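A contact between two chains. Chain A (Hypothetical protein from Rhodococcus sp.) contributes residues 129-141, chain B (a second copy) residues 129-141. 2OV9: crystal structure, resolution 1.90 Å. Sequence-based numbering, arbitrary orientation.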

# COMPACT_ATOMS: atom_id res chain seq x y z
N VAL A 129 -1.78 -6.56 -10.22
CA VAL A 129 -1.41 -5.62 -9.17
C VAL A 129 -2.54 -4.61 -9.00
O VAL A 129 -3.02 -4.07 -10.00
N HIS A 130 -2.95 -4.35 -7.75
CA HIS A 130 -3.94 -3.31 -7.47
C HIS A 130 -3.46 -1.97 -8.05
O HIS A 130 -2.32 -1.56 -7.81
N GLY A 131 -4.33 -1.29 -8.79
CA GLY A 131 -3.99 0.02 -9.35
C GLY A 131 -3.47 0.98 -8.30
O GLY A 131 -2.62 1.83 -8.60
N GLY A 132 -3.99 0.88 -7.07
CA GLY A 132 -3.57 1.77 -5.99
C GLY A 132 -2.17 1.42 -5.51
O GLY A 132 -1.42 2.29 -5.08
N VAL A 133 -1.81 0.14 -5.58
CA VAL A 133 -0.42 -0.28 -5.31
C VAL A 133 0.55 0.28 -6.35
O VAL A 133 1.61 0.80 -6.00
N SER A 134 0.22 0.16 -7.64
CA SER A 134 1.01 0.86 -8.67
C SER A 134 1.22 2.35 -8.37
O SER A 134 2.35 2.83 -8.43
N ALA A 135 0.15 3.05 -7.99
CA ALA A 135 0.23 4.45 -7.61
C ALA A 135 1.17 4.70 -6.45
O ALA A 135 1.96 5.67 -6.49
N LEU A 136 1.07 3.87 -5.42
CA LEU A 136 1.94 3.93 -4.24
C LEU A 136 3.40 3.79 -4.65
O LEU A 136 4.24 4.62 -4.30
N LEU A 137 3.68 2.73 -5.39
CA LEU A 137 5.05 2.42 -5.79
C LEU A 137 5.62 3.59 -6.58
O LEU A 137 6.74 4.07 -6.31
N LEU A 138 4.84 4.06 -7.55
CA LEU A 138 5.28 5.19 -8.39
C LEU A 138 5.50 6.49 -7.61
O LEU A 138 6.48 7.21 -7.83
N ASP A 139 4.58 6.79 -6.70
CA ASP A 139 4.71 7.96 -5.86
C ASP A 139 6.06 7.95 -5.15
O ASP A 139 6.78 8.96 -5.15
N HIS A 140 6.40 6.82 -4.51
CA HIS A 140 7.67 6.77 -3.80
C HIS A 140 8.86 6.87 -4.75
O HIS A 140 9.81 7.60 -4.47
N VAL A 141 8.80 6.15 -5.86
CA VAL A 141 9.86 6.25 -6.85
C VAL A 141 10.15 7.69 -7.28
O VAL A 141 11.32 8.06 -7.52
N VAL B 129 1.01 10.07 6.88
CA VAL B 129 0.71 8.98 5.98
C VAL B 129 1.48 9.22 4.70
O VAL B 129 1.47 10.34 4.17
N HIS B 130 2.14 8.18 4.21
CA HIS B 130 2.79 8.25 2.90
C HIS B 130 1.80 8.72 1.81
O HIS B 130 0.70 8.16 1.67
N GLY B 131 2.17 9.71 1.02
CA GLY B 131 1.30 10.21 -0.03
C GLY B 131 0.81 9.09 -0.95
O GLY B 131 -0.32 9.11 -1.43
N GLY B 132 1.66 8.09 -1.16
CA GLY B 132 1.32 6.90 -1.99
C GLY B 132 0.25 6.03 -1.33
O GLY B 132 -0.56 5.40 -2.01
N VAL B 133 0.28 5.95 0.00
CA VAL B 133 -0.73 5.17 0.72
C VAL B 133 -2.06 5.91 0.58
O VAL B 133 -3.12 5.28 0.38
N SER B 134 -2.03 7.24 0.69
CA SER B 134 -3.26 8.02 0.49
C SER B 134 -3.85 7.75 -0.88
O SER B 134 -5.08 7.58 -1.05
N ALA B 135 -2.97 7.68 -1.88
CA ALA B 135 -3.39 7.38 -3.25
C ALA B 135 -3.99 5.97 -3.33
O ALA B 135 -5.02 5.76 -3.99
N LEU B 136 -3.34 5.00 -2.64
CA LEU B 136 -3.83 3.61 -2.67
C LEU B 136 -5.22 3.54 -2.06
O LEU B 136 -6.13 2.92 -2.63
N LEU B 137 -5.40 4.15 -0.89
CA LEU B 137 -6.70 4.09 -0.20
C LEU B 137 -7.78 4.72 -1.07
O LEU B 137 -8.85 4.13 -1.25
N LEU B 138 -7.48 5.89 -1.62
CA LEU B 138 -8.47 6.65 -2.43
C LEU B 138 -8.81 5.89 -3.72
O LEU B 138 -9.98 5.81 -4.11
N ASP B 139 -7.81 5.32 -4.37
CA ASP B 139 -8.07 4.50 -5.54
C ASP B 139 -9.13 3.43 -5.22
O ASP B 139 -10.17 3.32 -5.91
N HIS B 140 -8.87 2.64 -4.18
CA HIS B 140 -9.81 1.60 -3.77
C HIS B 140 -11.20 2.11 -3.42
O HIS B 140 -12.20 1.52 -3.83
N VAL B 141 -11.28 3.16 -2.61
CA VAL B 141 -12.57 3.78 -2.31
C VAL B 141 -13.37 4.14 -3.55
O VAL B 141 -14.60 3.95 -3.56

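What brings the two helices so close? They run nearly antiparallel, at 163°, with axes 7.7 Å apart at closest approach. A:Gly132 sits against B:Leu136, and B:Gly132 against A:Leu136: A:Gly132 CA lies 3.8 Å from B:Leu136 CA. A CB on A:Gly132 would point toward the other helix and fall 2.8 Å from B:Leu136 CD1, a clash; on B:Gly132 it would do the same against A:Leu136 CD1.

Which apolar side chains fill the middle? A:Ala135 and B:Ala135 point toward each other, CB to CB at 4.1 Å. A:Leu136 and B:Leu136 leave sideways with chi1 t and chi2 p, and each CD1 reaches across to the start of the other helix. A:Leu136 CD1 lies 3.5 Å from B:Gly132 C and over one face of the B:His130 ring, 4.3 Å from its centroid, a CH-pi contact; B:Leu136 CD1 also lies over one face of the A:His130 ring and meets A:Val133 CG2 at 4.0 Å.

How are the histidine nitrogens satisfied? A:His130 and B:His130, both chi1 t, use both. ND1 caps its own helix: A:His130 ND1 accepts a hydrogen bond from A:Gly132 N at 2.9 Å, and B:His130 ND1 one from B:Gly132 N, also at 2.9 Å. NE2 faces the partner: A:His130 NE2 hydrogen-bonds B:His140 ND1 at 2.9 Å, and B:His130 NE2 hydrogen-bonds A:His140 ND1 at 2.8 Å. A:His140 and B:His140 are also t, and the paired rings meet rim to rim.

Do A:Asp139 and B:Asp139 join this network? Both point toward the partner with chi1 t, but neither hydrogen-bonds across the contact. B:Asp139 OD2 comes within 3.1 Å of A:His130 CE1, near the ring plane. Although A:Gly132 N is only 3.2 Å from B:Asp139 OD2, the angle is poor; that amide already donates to the cap. The equivalent pair, A:Asp139 OD2 and B:Gly132 N, 3.1 Å apart, also has a poor angle.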

# COMPACT_ATOMS: atom_id res chain seq x y z
CB VAL A 129 -0.11 -4.88 -9.54
CG1 VAL A 129 0.17 -3.75 -8.53
CG2 VAL A 129 1.08 -5.86 -9.63
CB HIS A 130 -4.12 -3.20 -5.97
CG HIS A 130 -5.38 -2.51 -5.54
ND1 HIS A 130 -5.64 -1.19 -5.82
CD2 HIS A 130 -6.42 -2.95 -4.79
CE1 HIS A 130 -6.81 -0.85 -5.30
NE2 HIS A 130 -7.31 -1.90 -4.68
CB VAL A 133 -0.29 -1.82 -5.17
CG1 VAL A 133 1.19 -2.29 -5.26
CG2 VAL A 133 -0.92 -2.25 -3.83
CB SER A 134 0.38 0.65 -10.04
OG SER A 134 0.49 -0.71 -10.37
CB ALA A 135 -1.15 5.00 -7.29
CB LEU A 136 1.58 2.80 -3.26
CG LEU A 136 2.55 2.46 -2.13
CD1 LEU A 136 2.78 3.67 -1.20
CD2 LEU A 136 2.07 1.25 -1.34
CB LEU A 137 5.12 1.14 -6.65
CG LEU A 137 4.58 -0.16 -6.02
CD1 LEU A 137 5.00 -1.37 -6.85
CD2 LEU A 137 4.96 -0.30 -4.55
CB LEU A 138 4.30 5.39 -9.54
CG LEU A 138 4.55 4.39 -10.68
CD1 LEU A 138 3.45 4.48 -11.74
CD2 LEU A 138 5.90 4.63 -11.35
CB ASP A 139 3.55 8.01 -4.86
CG ASP A 139 3.65 9.20 -3.88
OD1 ASP A 139 3.18 10.31 -4.20
OD2 ASP A 139 4.17 9.04 -2.78
CB HIS A 140 7.78 5.50 -2.96
CG HIS A 140 8.88 5.58 -1.95
ND1 HIS A 140 8.74 6.24 -0.75
CD2 HIS A 140 10.15 5.10 -1.98
CE1 HIS A 140 9.87 6.16 -0.07
NE2 HIS A 140 10.74 5.47 -0.80
CB VAL A 141 9.58 5.38 -8.12
CG1 VAL A 141 10.60 5.65 -9.19
CG2 VAL A 141 9.65 3.90 -7.78
CB VAL B 129 -0.80 8.96 5.65
CG1 VAL B 129 -1.12 7.91 4.57
CG2 VAL B 129 -1.62 8.70 6.94
CB HIS B 130 3.34 6.88 2.57
CG HIS B 130 4.34 6.86 1.47
ND1 HIS B 130 4.02 7.19 0.17
CD2 HIS B 130 5.66 6.53 1.46
CE1 HIS B 130 5.10 7.08 -0.59
NE2 HIS B 130 6.10 6.67 0.17
CB VAL B 133 -0.36 5.00 2.22
CG1 VAL B 133 -1.60 4.55 3.06
CG2 VAL B 133 0.80 4.01 2.37
CB SER B 134 -2.98 9.51 0.69
OG SER B 134 -2.92 9.77 2.08
CB ALA B 135 -2.19 7.55 -4.23
CB LEU B 136 -2.87 2.66 -1.92
CG LEU B 136 -3.38 1.31 -1.40
CD1 LEU B 136 -3.72 0.27 -2.51
CD2 LEU B 136 -2.34 0.69 -0.50
CB LEU B 137 -6.67 4.80 1.18
CG LEU B 137 -5.65 4.34 2.22
CD1 LEU B 137 -5.92 4.94 3.61
CD2 LEU B 137 -5.63 2.85 2.28
CB LEU B 138 -7.99 8.08 -2.74
CG LEU B 138 -8.19 9.06 -1.55
CD1 LEU B 138 -7.47 10.36 -1.80
CD2 LEU B 138 -9.66 9.34 -1.33
CB ASP B 139 -6.77 3.85 -6.03
CG ASP B 139 -7.00 2.95 -7.22
OD1 ASP B 139 -7.11 3.46 -8.34
OD2 ASP B 139 -7.08 1.72 -7.05
CB HIS B 140 -9.29 0.81 -2.56
CG HIS B 140 -10.03 -0.47 -2.38
ND1 HIS B 140 -9.80 -1.57 -3.17
CD2 HIS B 140 -11.07 -0.79 -1.57
CE1 HIS B 140 -10.64 -2.54 -2.84
NE2 HIS B 140 -11.41 -2.10 -1.86
CB VAL B 141 -12.41 5.01 -1.39
CG1 VAL B 141 -13.76 5.63 -1.11
CG2 VAL B 141 -11.80 4.55 -0.08